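Local structure of ORF14 (Streptomyces clavuligerus, 2WPW) at residues A29-T34 and V92-R97; A5-F10 and V64-R69; T124-L129 and D326-W331. The protein is a tandem GCN5-related N-acetyltransferase that binds acetyl coenzyme A and probably transfers acyl groups. All coordinates share one frame; numbering follows the deposited sequence.

Contact 1. Residues A29-T34 and V92-R97; sequences ALAAET and VHPGRR. With ACO (acetyl coenzyme *a), chain E.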
loop_
_atom_site.group_PDB
_atom_site.type_symbol
_atom_site.label_atom_id
_atom_site.label_comp_id
_atom_site.label_asym_id
_atom_site.label_seq_id
_atom_site.Cartn_x
_atom_site.Cartn_y
_atom_site.Cartn_z
ATOM N N ALA A 29 -13.655 0.227 10.599
ATOM C CA ALA A 29 -13.242 -0.317 11.869
ATOM C C ALA A 29 -13.963 -1.650 12.122
ATOM O O ALA A 29 -13.340 -2.618 12.582
ATOM C CB ALA A 29 -13.500 0.681 13.051
ATOM N N LEU A 30 -15.273 -1.681 11.822
ATOM C CA LEU A 30 -16.115 -2.879 12.125
ATOM C C LEU A 30 -15.672 -4.031 11.215
ATOM O O LEU A 30 -15.335 -5.125 11.699
ATOM C CB LEU A 30 -17.592 -2.588 11.928
ATOM C CG LEU A 30 -18.588 -3.673 12.330
ATOM C CD1 LEU A 30 -18.549 -4.008 13.809
ATOM C CD2 LEU A 30 -19.998 -3.261 11.957
ATOM N N ALA A 31 -15.594 -3.757 9.913
ATOM C CA ALA A 31 -15.146 -4.744 8.906
ATOM C C ALA A 31 -13.793 -5.358 9.241
ATOM O O ALA A 31 -13.611 -6.581 9.127
ATOM C CB ALA A 31 -15.113 -4.145 7.495
ATOM N N ALA A 32 -12.837 -4.523 9.660
ATOM C CA ALA A 32 -11.485 -5.029 9.884
ATOM C C ALA A 32 -11.491 -6.096 10.973
ATOM O O ALA A 32 -10.646 -6.985 10.936
ATOM C CB ALA A 32 -10.497 -3.925 10.221
ATOM N N GLU A 33 -12.456 -6.051 11.890
ATOM C CA GLU A 33 -12.483 -7.039 13.007
ATOM C C GLU A 33 -12.605 -8.428 12.509
ATOM O O GLU A 33 -12.004 -9.303 13.079
ATOM C CB GLU A 33 -13.536 -6.735 14.078
ATOM C CG GLU A 33 -13.373 -5.317 14.620
ATOM C CD GLU A 33 -13.848 -5.113 16.077
ATOM O OE1 GLU A 33 -14.900 -5.644 16.465
ATOM O OE2 GLU A 33 -13.162 -4.360 16.826
ATOM N N THR A 34 -13.290 -8.623 11.390
ATOM C CA THR A 34 -13.360 -9.931 10.764
ATOM C C THR A 34 -12.775 -9.993 9.354
ATOM O O THR A 34 -13.176 -10.822 8.568
ATOM C CB THR A 34 -14.818 -10.465 10.709
ATOM O OG1 THR A 34 -15.666 -9.516 10.036
ATOM C CG2 THR A 34 -15.324 -10.720 12.121
ATOM N N VAL A 92 -18.569 -4.033 2.144
ATOM C CA VAL A 92 -19.967 -4.113 2.617
ATOM C C VAL A 92 -19.979 -4.351 4.142
ATOM O O VAL A 92 -19.158 -5.130 4.639
ATOM C CB VAL A 92 -20.682 -5.216 1.869
ATOM C CG1 VAL A 92 -22.086 -5.461 2.398
ATOM C CG2 VAL A 92 -20.695 -4.893 0.369
ATOM N N HIS A 93 -20.818 -3.608 4.888
ATOM C CA HIS A 93 -20.997 -3.825 6.342
ATOM C C HIS A 93 -21.122 -5.337 6.602
ATOM O O HIS A 93 -21.932 -5.996 5.974
ATOM C CB HIS A 93 -22.256 -3.123 6.777
ATOM C CG HIS A 93 -22.505 -3.120 8.262
ATOM N ND1 HIS A 93 -22.601 -1.951 8.993
ATOM C CD2 HIS A 93 -22.780 -4.121 9.139
ATOM C CE1 HIS A 93 -22.868 -2.232 10.258
ATOM N NE2 HIS A 93 -22.981 -3.540 10.378
ATOM N N PRO A 94 -20.284 -5.896 7.491
ATOM C CA PRO A 94 -20.222 -7.353 7.711
ATOM C C PRO A 94 -21.552 -7.950 8.240
ATOM O O PRO A 94 -21.732 -9.184 8.241
ATOM C CB PRO A 94 -19.061 -7.556 8.732
ATOM C CG PRO A 94 -18.921 -6.235 9.449
ATOM C CD PRO A 94 -19.331 -5.163 8.345
ATOM N N GLY A 95 -22.496 -7.114 8.651
ATOM C CA GLY A 95 -23.779 -7.685 9.081
ATOM C C GLY A 95 -24.815 -7.516 7.985
ATOM O O GLY A 95 -25.994 -7.761 8.194
ATOM N N ARG A 96 -24.406 -7.057 6.810
ATOM C CA ARG A 96 -25.412 -6.869 5.767
ATOM C C ARG A 96 -24.946 -7.510 4.452
ATOM O O ARG A 96 -25.374 -7.116 3.381
ATOM C CB ARG A 96 -25.772 -5.383 5.585
ATOM C CG ARG A 96 -25.999 -4.607 6.893
ATOM C CD ARG A 96 -27.461 -4.448 7.264
ATOM N NE ARG A 96 -27.609 -3.306 8.182
ATOM C CZ ARG A 96 -27.370 -3.331 9.502
ATOM N NH1 ARG A 96 -27.506 -2.223 10.213
ATOM N NH2 ARG A 96 -26.992 -4.456 10.123
ATOM N N ARG A 97 -24.078 -8.507 4.552
ATOM C CA ARG A 97 -23.514 -9.153 3.376
ATOM C C ARG A 97 -24.519 -10.118 2.773
ATOM O O ARG A 97 -25.519 -10.496 3.415
ATOM C CB ARG A 97 -22.226 -9.916 3.740
ATOM C CG ARG A 97 -21.343 -9.186 4.746
ATOM C CD ARG A 97 -20.127 -8.524 4.121
ATOM N NE ARG A 97 -18.917 -9.207 4.572
ATOM C CZ ARG A 97 -17.809 -8.674 5.093
ATOM N NH1 ARG A 97 -17.625 -7.367 5.242
ATOM N NH2 ARG A 97 -16.843 -9.518 5.452
HETATM N N1A ACO E . -18.899 -16.471 -0.432
HETATM C C2A ACO E . -19.237 -16.990 -1.598
HETATM N N3A ACO E . -19.792 -16.243 -2.548
HETATM C C4A ACO E . -19.986 -14.940 -2.389
HETATM C C5A ACO E . -19.625 -14.349 -1.192
HETATM C C6A ACO E . -19.063 -15.174 -0.188
HETATM N N6A ACO E . -18.651 -14.752 1.016
HETATM N N7A ACO E . -19.922 -13.045 -1.298
HETATM C C8A ACO E . -20.433 -12.827 -2.513
HETATM N N9A ACO E . -20.469 -13.991 -3.180
HETATM C C1B ACO E . -20.935 -14.155 -4.575
HETATM C C2B ACO E . -22.135 -15.044 -4.605
HETATM O O2B ACO E . -22.219 -15.619 -5.896
HETATM C C3B ACO E . -23.257 -14.061 -4.463
HETATM O O3B ACO E . -24.322 -14.509 -5.285
HETATM P P3B ACO E . -25.843 -14.344 -4.658
HETATM O O7A ACO E . -27.076 -15.035 -5.468
HETATM O O8A ACO E . -25.947 -14.289 -3.076
HETATM O O9A ACO E . -25.469 -15.723 -4.248
HETATM C C4B ACO E . -22.710 -12.711 -4.953
HETATM O O4B ACO E . -21.320 -12.908 -5.232
HETATM C C5B ACO E . -22.607 -11.973 -3.667
HETATM O O5B ACO E . -23.079 -10.745 -3.856
HETATM P P1A ACO E . -23.422 -9.864 -2.636
HETATM O O1A ACO E . -23.454 -8.441 -3.289
HETATM O O2A ACO E . -24.668 -10.120 -1.842
HETATM O O3A ACO E . -22.283 -9.966 -1.573
HETATM P P2A ACO E . -21.846 -8.917 -0.397
HETATM O O4A ACO E . -21.931 -9.833 0.941
HETATM O O5A ACO E . -22.499 -7.604 -0.458
HETATM O O6A ACO E . -20.219 -8.876 -0.789
HETATM C CBP ACO E . -17.832 -8.448 -0.320
HETATM C CCP ACO E . -19.330 -7.940 -0.376
HETATM C CDP ACO E . -18.288 -9.699 -1.024
HETATM C CEP ACO E . -17.553 -7.131 -1.092
HETATM C CAP ACO E . -17.890 -8.477 1.255
HETATM O OAP ACO E . -17.581 -9.800 1.603
HETATM C C9P ACO E . -16.862 -7.486 1.813
HETATM O O9P ACO E . -17.111 -6.258 1.888
HETATM N N8P ACO E . -15.691 -8.069 2.140
HETATM C C7P ACO E . -14.546 -7.343 2.664
HETATM C C6P ACO E . -13.993 -6.371 1.618
HETATM C C5P ACO E . -13.523 -7.086 0.358
HETATM O O5P ACO E . -12.907 -8.136 0.455
HETATM N N4P ACO E . -13.754 -6.455 -0.803
HETATM C C3P ACO E . -13.174 -6.884 -2.108
HETATM C C2P ACO E . -14.019 -7.883 -2.902
HETATM S S1P ACO E . -13.168 -8.335 -4.464
HETATM C C ACO E . -13.525 -6.967 -5.554
HETATM O O ACO E . -14.204 -6.010 -5.179
HETATM C CH3 ACO E . -13.033 -7.017 -6.974
HETATM O O HOH W 1 -14.767 -7.544 6.299
#
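The imidazole of His93 carries a methyl of Leu30 on one face: CD2 sits 3.4 Å from NE2, while the backbone N of Gly95 lies in the ring plane at its edge. The guanidinium of Arg97 lies between Pro94 CB and C9P of acetyl coenzyme A, one on each face and both offset toward its rim. At its edge NH1 bonds to Val92 O at 2.8 Å with an N-H...O angle of 159°, in the guanidinium plane, and NH2 gives a hydrogen to a water at 3.0 Å. That water donates to Ala31 O at 3.2 Å, linking the arginine to helix 18-33. Bent at chi2 and chi3, the Arg97 chain lays its end group between proline and ligand, and the edge bonds fix its rotation. Nearer the helix, Pro94 CG packs 3.9 Å from Leu30 CG, and the ring touches Ala31 and Thr34. On the ligand side Val92 N bonds to O9P of the cofactor at 2.7 Å. With Arg98, Gly100, Gly102 and Arg103 supplying further backbone NH groups to the cofactor, this is the pyrophosphate-binding loop of GNAT motif A, the R/Q-x-x-G-x-G/A signature, here Arg97 to Gly102, leading from strand 84-92 into helix 101-115.

Contact 2. Residues A5-F10 and V64-R69; sequences AGELEF and VRSGGR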
loop_
_atom_site.group_PDB
_atom_site.type_symbol
_atom_site.label_atom_id
_atom_site.label_comp_id
_atom_site.label_asym_id
_atom_site.label_seq_id
_atom_site.Cartn_x
_atom_site.Cartn_y
_atom_site.Cartn_z
ATOM N N ALA A 5 -33.922 0.552 -7.483
ATOM C CA ALA A 5 -34.043 1.556 -6.427
ATOM C C ALA A 5 -35.056 1.234 -5.283
ATOM O O ALA A 5 -35.905 0.330 -5.395
ATOM C CB ALA A 5 -34.321 2.942 -7.061
ATOM N N GLY A 6 -34.943 1.997 -4.193
ATOM C CA GLY A 6 -35.713 1.780 -2.971
ATOM C C GLY A 6 -34.772 1.524 -1.795
ATOM O O GLY A 6 -34.532 2.392 -0.950
ATOM N N GLU A 7 -34.230 0.315 -1.754
ATOM C CA GLU A 7 -33.376 -0.110 -0.667
ATOM C C GLU A 7 -32.133 0.810 -0.530
ATOM O O GLU A 7 -31.950 1.423 0.519
ATOM C CB GLU A 7 -32.999 -1.585 -0.879
ATOM C CG GLU A 7 -32.556 -2.326 0.369
ATOM C CD GLU A 7 -31.986 -3.725 0.072
ATOM O OE1 GLU A 7 -30.835 -4.025 0.518
ATOM O OE2 GLU A 7 -32.704 -4.511 -0.606
ATOM N N LEU A 8 -31.312 0.933 -1.580
ATOM C CA LEU A 8 -29.970 1.550 -1.479
ATOM C C LEU A 8 -29.820 2.912 -2.117
ATOM O O LEU A 8 -30.257 3.138 -3.244
ATOM C CB LEU A 8 -28.888 0.650 -2.100
ATOM C CG LEU A 8 -28.748 -0.740 -1.501
ATOM C CD1 LEU A 8 -28.256 -1.768 -2.544
ATOM C CD2 LEU A 8 -27.855 -0.650 -0.270
ATOM N N GLU A 9 -29.119 3.786 -1.399
ATOM C CA GLU A 9 -28.759 5.109 -1.901
ATOM C C GLU A 9 -27.241 5.377 -2.126
ATOM O O GLU A 9 -26.427 5.284 -1.202
ATOM C CB GLU A 9 -29.320 6.157 -0.966
ATOM C CG GLU A 9 -29.270 7.509 -1.565
ATOM C CD GLU A 9 -29.487 8.555 -0.519
ATOM O OE1 GLU A 9 -29.734 9.745 -0.896
ATOM O OE2 GLU A 9 -29.416 8.159 0.681
ATOM N N PHE A 10 -26.878 5.739 -3.345
ATOM C CA PHE A 10 -25.475 6.056 -3.663
ATOM C C PHE A 10 -25.111 7.519 -3.354
ATOM O O PHE A 10 -25.707 8.440 -3.871
ATOM C CB PHE A 10 -25.158 5.663 -5.119
ATOM C CG PHE A 10 -25.104 4.177 -5.325
ATOM C CD1 PHE A 10 -23.909 3.492 -5.244
ATOM C CD2 PHE A 10 -26.260 3.454 -5.522
ATOM C CE1 PHE A 10 -23.854 2.145 -5.389
ATOM C CE2 PHE A 10 -26.212 2.084 -5.664
ATOM C CZ PHE A 10 -24.987 1.428 -5.601
ATOM N N VAL A 64 -22.615 3.906 -0.023
ATOM C CA VAL A 64 -23.956 3.503 -0.307
ATOM C C VAL A 64 -24.680 3.393 1.035
ATOM O O VAL A 64 -24.105 2.883 2.031
ATOM C CB VAL A 64 -23.970 2.169 -1.135
ATOM C CG1 VAL A 64 -24.048 0.990 -0.254
ATOM C CG2 VAL A 64 -25.115 2.119 -2.016
ATOM N N ARG A 65 -25.928 3.876 1.070
ATOM C CA ARG A 65 -26.743 3.803 2.308
ATOM C C ARG A 65 -28.090 3.093 2.257
ATOM O O ARG A 65 -28.875 3.180 1.280
ATOM C CB ARG A 65 -26.950 5.170 2.959
ATOM C CG ARG A 65 -26.865 6.288 1.999
ATOM C CD ARG A 65 -27.199 7.626 2.676
ATOM N NE ARG A 65 -26.121 8.161 3.499
ATOM C CZ ARG A 65 -25.907 9.460 3.669
ATOM N NH1 ARG A 65 -26.678 10.349 3.068
ATOM N NH2 ARG A 65 -24.894 9.856 4.422
ATOM N N SER A 66 -28.314 2.375 3.346
ATOM C CA SER A 66 -29.594 1.800 3.641
ATOM C C SER A 66 -30.151 2.478 4.887
ATOM O O SER A 66 -29.505 2.539 5.945
ATOM C CB SER A 66 -29.478 0.318 3.877
ATOM O OG SER A 66 -30.686 -0.279 3.514
ATOM N N GLY A 67 -31.341 3.031 4.723
ATOM C CA GLY A 67 -32.019 3.702 5.812
ATOM C C GLY A 67 -31.320 4.945 6.319
ATOM O O GLY A 67 -31.464 5.294 7.478
ATOM N N GLY A 68 -30.572 5.633 5.465
ATOM C CA GLY A 68 -29.855 6.828 5.919
ATOM C C GLY A 68 -28.518 6.488 6.583
ATOM O O GLY A 68 -27.800 7.398 7.024
ATOM N N ARG A 69 -28.159 5.200 6.678
ATOM C CA ARG A 69 -26.836 4.869 7.241
ATOM C C ARG A 69 -25.911 4.158 6.261
ATOM O O ARG A 69 -26.338 3.407 5.390
ATOM C CB ARG A 69 -26.939 4.079 8.524
ATOM C CG ARG A 69 -27.578 4.846 9.615
ATOM C CD ARG A 69 -27.566 4.024 10.896
ATOM N NE ARG A 69 -26.286 4.167 11.598
ATOM C CZ ARG A 69 -25.988 5.202 12.387
ATOM N NH1 ARG A 69 -26.866 6.193 12.573
ATOM N NH2 ARG A 69 -24.814 5.257 12.988
#
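Phe10 and Val64 face each other across an antiparallel ladder between strands 8-12 and 57-66, the first two strands of the amino-terminal GNAT fold. Their side chains lie side by side and point the same way, out of the same face of the ladder. Leu8 is on that face too; its CB comes 4.0 Å from Val64 CG2, the two side chains meeting at a slant. The apolar side chains of this face are turned toward helix 101-115: Leu8 touches Ile101 and Ala104, Phe10 reaches Leu105 and His108, and Val64 packs on Ile101.

Glu9 and Arg65 project from the other face, again alongside each other. They form the hydrogen-bonded pair of the ladder, Glu9 N to Arg65 O at 2.8 Å and Arg65 N to Glu9 O at 2.7 Å. Their flat ends are turned 54° apart. Glu9 runs out extended, with CG anti to its N (chi1 -167°), which brings OE2 against the aliphatic part of the arginine, 3.0 Å from Arg65 CD. OE2 lies at the guanidinium's edge, near its plane, but stays 4.2 Å from Arg65 NH1, beyond a salt bridge, so any attraction between the opposite charges is probably only long-range. Arg65 also touches Thr20 of helix 18-33.

Past Ser66 the chain reverses through a type I' turn, Ser66 to Arg69, into strand 69-79. Gly67 and Gly68 hold its two middle places with positive phi.

The strands are further joined by CA-H...O contacts from Leu8 CA to Arg65 O and from Val64 CA to Glu9 O. Over the phenyl ring, the Val64 methyl CG2 stands 3.5 Å from the Phe10 centroid, just 7° off the ring normal, a nearly centred CH-pi contact.

Contact 3. Residues T124-L129 and D326-W331; sequences TVVESL and DRWVFW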
loop_
_atom_site.group_PDB
_atom_site.type_symbol
_atom_site.label_atom_id
_atom_site.label_comp_id
_atom_site.label_asym_id
_atom_site.label_seq_id
_atom_site.Cartn_x
_atom_site.Cartn_y
_atom_site.Cartn_z
ATOM N N THR A 124 -7.019 -5.658 -6.169
ATOM C CA THR A 124 -6.201 -6.575 -5.398
ATOM C C THR A 124 -7.085 -7.384 -4.461
ATOM O O THR A 124 -7.908 -6.832 -3.725
ATOM C CB THR A 124 -5.240 -5.802 -4.573
ATOM O OG1 THR A 124 -4.389 -5.097 -5.464
ATOM C CG2 THR A 124 -4.379 -6.759 -3.694
ATOM N N VAL A 125 -6.912 -8.701 -4.464
ATOM C CA VAL A 125 -7.852 -9.550 -3.733
ATOM C C VAL A 125 -7.058 -10.431 -2.810
ATOM O O VAL A 125 -6.120 -11.079 -3.266
ATOM C CB VAL A 125 -8.678 -10.432 -4.722
ATOM C CG1 VAL A 125 -9.616 -11.424 -3.987
ATOM C CG2 VAL A 125 -9.448 -9.550 -5.719
ATOM N N VAL A 126 -7.421 -10.490 -1.523
ATOM C CA VAL A 126 -6.616 -11.301 -0.582
ATOM C C VAL A 126 -6.928 -12.776 -0.702
ATOM O O VAL A 126 -8.088 -13.144 -0.555
ATOM C CB VAL A 126 -6.837 -10.874 0.878
ATOM C CG1 VAL A 126 -6.058 -11.815 1.813
ATOM C CG2 VAL A 126 -6.399 -9.408 1.052
ATOM N N GLU A 127 -5.924 -13.615 -0.994
ATOM C CA GLU A 127 -6.154 -15.060 -1.078
ATOM C C GLU A 127 -5.082 -15.804 -0.357
ATOM O O GLU A 127 -4.235 -15.198 0.317
ATOM C CB GLU A 127 -6.192 -15.546 -2.501
ATOM C CG GLU A 127 -7.130 -14.734 -3.341
ATOM C CD GLU A 127 -7.498 -15.431 -4.649
ATOM O OE1 GLU A 127 -8.030 -16.555 -4.532
ATOM O OE2 GLU A 127 -7.253 -14.849 -5.758
ATOM N N SER A 128 -5.100 -17.115 -0.507
ATOM C CA SER A 128 -4.253 -17.974 0.289
ATOM C C SER A 128 -2.945 -18.233 -0.381
ATOM O O SER A 128 -2.870 -18.361 -1.600
ATOM C CB SER A 128 -4.940 -19.326 0.546
ATOM O OG SER A 128 -5.928 -19.146 1.509
ATOM N N LEU A 129 -1.918 -18.343 0.436
ATOM C CA LEU A 129 -0.642 -18.772 -0.043
ATOM C C LEU A 129 -0.637 -20.309 -0.050
ATOM O O LEU A 129 -1.078 -20.932 0.923
ATOM C CB LEU A 129 0.395 -18.265 0.928
ATOM C CG LEU A 129 1.580 -17.450 0.424
ATOM C CD1 LEU A 129 1.276 -16.768 -0.892
ATOM C CD2 LEU A 129 2.064 -16.463 1.534
ATOM N N ASP A 326 -0.186 -14.111 3.698
ATOM C CA ASP A 326 -1.276 -14.200 2.745
ATOM C C ASP A 326 -0.871 -13.676 1.334
ATOM O O ASP A 326 0.263 -13.178 1.153
ATOM C CB ASP A 326 -2.556 -13.517 3.287
ATOM C CG ASP A 326 -2.346 -12.056 3.720
ATOM O OD1 ASP A 326 -1.417 -11.388 3.242
ATOM O OD2 ASP A 326 -3.146 -11.556 4.540
ATOM N N ARG A 327 -1.770 -13.807 0.345
ATOM C CA ARG A 327 -1.384 -13.651 -1.065
ATOM C C ARG A 327 -2.217 -12.530 -1.707
ATOM O O ARG A 327 -3.419 -12.623 -1.719
ATOM C CB ARG A 327 -1.601 -14.985 -1.792
ATOM C CG ARG A 327 -0.841 -15.096 -3.107
ATOM C CD ARG A 327 -1.252 -16.294 -3.970
ATOM N NE ARG A 327 -0.621 -16.199 -5.293
ATOM C CZ ARG A 327 -1.155 -16.684 -6.418
ATOM N NH1 ARG A 327 -2.315 -17.317 -6.413
ATOM N NH2 ARG A 327 -0.529 -16.537 -7.554
ATOM N N TRP A 328 -1.575 -11.473 -2.213
ATOM C CA TRP A 328 -2.248 -10.347 -2.799
ATOM C C TRP A 328 -2.439 -10.556 -4.312
ATOM O O TRP A 328 -1.579 -10.182 -5.068
ATOM C CB TRP A 328 -1.432 -9.078 -2.514
ATOM C CG TRP A 328 -1.611 -8.553 -1.106
ATOM C CD1 TRP A 328 -2.326 -9.158 -0.095
ATOM C CD2 TRP A 328 -1.008 -7.386 -0.515
ATOM N NE1 TRP A 328 -2.238 -8.432 1.041
ATOM C CE2 TRP A 328 -1.454 -7.332 0.830
ATOM C CE3 TRP A 328 -0.174 -6.354 -1.002
ATOM C CZ2 TRP A 328 -1.102 -6.288 1.709
ATOM C CZ3 TRP A 328 0.189 -5.315 -0.138
ATOM C CH2 TRP A 328 -0.291 -5.278 1.208
ATOM N N VAL A 329 -3.548 -11.179 -4.734
ATOM C CA VAL A 329 -3.788 -11.561 -6.142
ATOM C C VAL A 329 -4.418 -10.402 -6.978
ATOM O O VAL A 329 -5.267 -9.695 -6.481
ATOM C CB VAL A 329 -4.711 -12.790 -6.217
ATOM C CG1 VAL A 329 -4.778 -13.363 -7.674
ATOM C CG2 VAL A 329 -4.301 -13.859 -5.169
ATOM N N PHE A 330 -3.969 -10.197 -8.222
ATOM C CA PHE A 330 -4.495 -9.083 -9.049
ATOM C C PHE A 330 -5.569 -9.544 -10.007
ATOM O O PHE A 330 -5.404 -10.537 -10.693
ATOM C CB PHE A 330 -3.352 -8.390 -9.824
ATOM C CG PHE A 330 -2.222 -7.982 -8.933
ATOM C CD1 PHE A 330 -2.453 -7.129 -7.857
ATOM C CD2 PHE A 330 -0.962 -8.511 -9.097
ATOM C CE1 PHE A 330 -1.429 -6.785 -6.969
ATOM C CE2 PHE A 330 0.075 -8.161 -8.219
ATOM C CZ PHE A 330 -0.170 -7.307 -7.142
ATOM N N TRP A 331 -6.665 -8.809 -10.073
ATOM C CA TRP A 331 -7.746 -9.184 -10.963
ATOM C C TRP A 331 -8.080 -8.021 -11.873
ATOM O O TRP A 331 -7.780 -6.869 -11.574
ATOM C CB TRP A 331 -9.008 -9.684 -10.216
ATOM C CG TRP A 331 -8.853 -10.875 -9.276
ATOM C CD1 TRP A 331 -7.937 -11.005 -8.255
ATOM C CD2 TRP A 331 -9.688 -12.052 -9.197
ATOM N NE1 TRP A 331 -8.114 -12.214 -7.591
ATOM C CE2 TRP A 331 -9.183 -12.865 -8.131
ATOM C CE3 TRP A 331 -10.784 -12.521 -9.943
ATOM C CZ2 TRP A 331 -9.738 -14.098 -7.786
ATOM C CZ3 TRP A 331 -11.353 -13.758 -9.588
ATOM C CH2 TRP A 331 -10.827 -14.527 -8.508
#
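Strand 120-127 of the amino-terminal GNAT half pairs here with strand 323-334 from the far end of the chain, an antiparallel ladder that ties the two halves of the tandem protein together. Val125 and Val329 form one hydrogen-bonded pair, with Val125 N 2.8 Å from Val329 O; Glu127 and Arg327 form the next, with Glu127 N 2.8 Å from Arg327 O.

Trp331 reaches back along the face that holds Val125 and Glu127. Val125 CG2 lies over the five-membered ring in a CH-pi contact, 3.3 Å from Trp331 CD1. Glu127 comes to the edge of the indole instead, crossing it at about a right angle, with carboxylate and ring planes 40° apart. CG of Glu127 is anti to the carbonyl carbon (chi1 -51°), and the extended chain then carries OE2 past Val329, 3.2 Å from CG2. There OE2 accepts a weak, bent bond from Trp331 NE1 (3.3 Å, 133°), while the Glu127 carboxylate makes its salt bridge to Arg150. With an alanine here in place of Trp331, the indole face under Val125 CG2 is lost, which is likely to open a gap there and leave the Glu127 carboxylate held by Arg150 without its weak NE1 bond.

On the other face Thr124 OG1 sits in the plane of the Phe330 ring, 3.7 Å from CD1 at its edge. Further along, Leu129 CD1 packs 3.5 Å from Arg327 CG, and the arginine's guanidinium goes on to a salt bridge with Glu308.

Strand 323-334 is bordered on its other side by strand 149-162, where Asp326 OD1 hydrogen-bonds to His158 ND1 and Trp328 stacks on the same histidine. Helix 138-146 lies over the face holding Val125, Glu127 and Trp331, meeting them through Pro139, Ala140 and Ala143.

In the fold
Contacts 1 and 2 belong to the amino-terminal GNAT half, their centres about 17 Å apart and their nearest atoms about 6 Å. Their segments alternate along the chain: strand 8-12, helix 18-33, strand 57-66, then the loop after strand 84-92. Contact 3 opens only after both have closed. Its centre lies about 19 Å from that of contact 1 and about 30 Å from that of contact 2. Across the strands the order runs 8-12, 57-66, 69-79, 84-92, 120-127, 323-334, so contact 2 is at the outer end and contact 3 at the junction with the second half. Between them, the acetyl coenzyme A passes from the loop of contact 1 toward Val125 of contact 3.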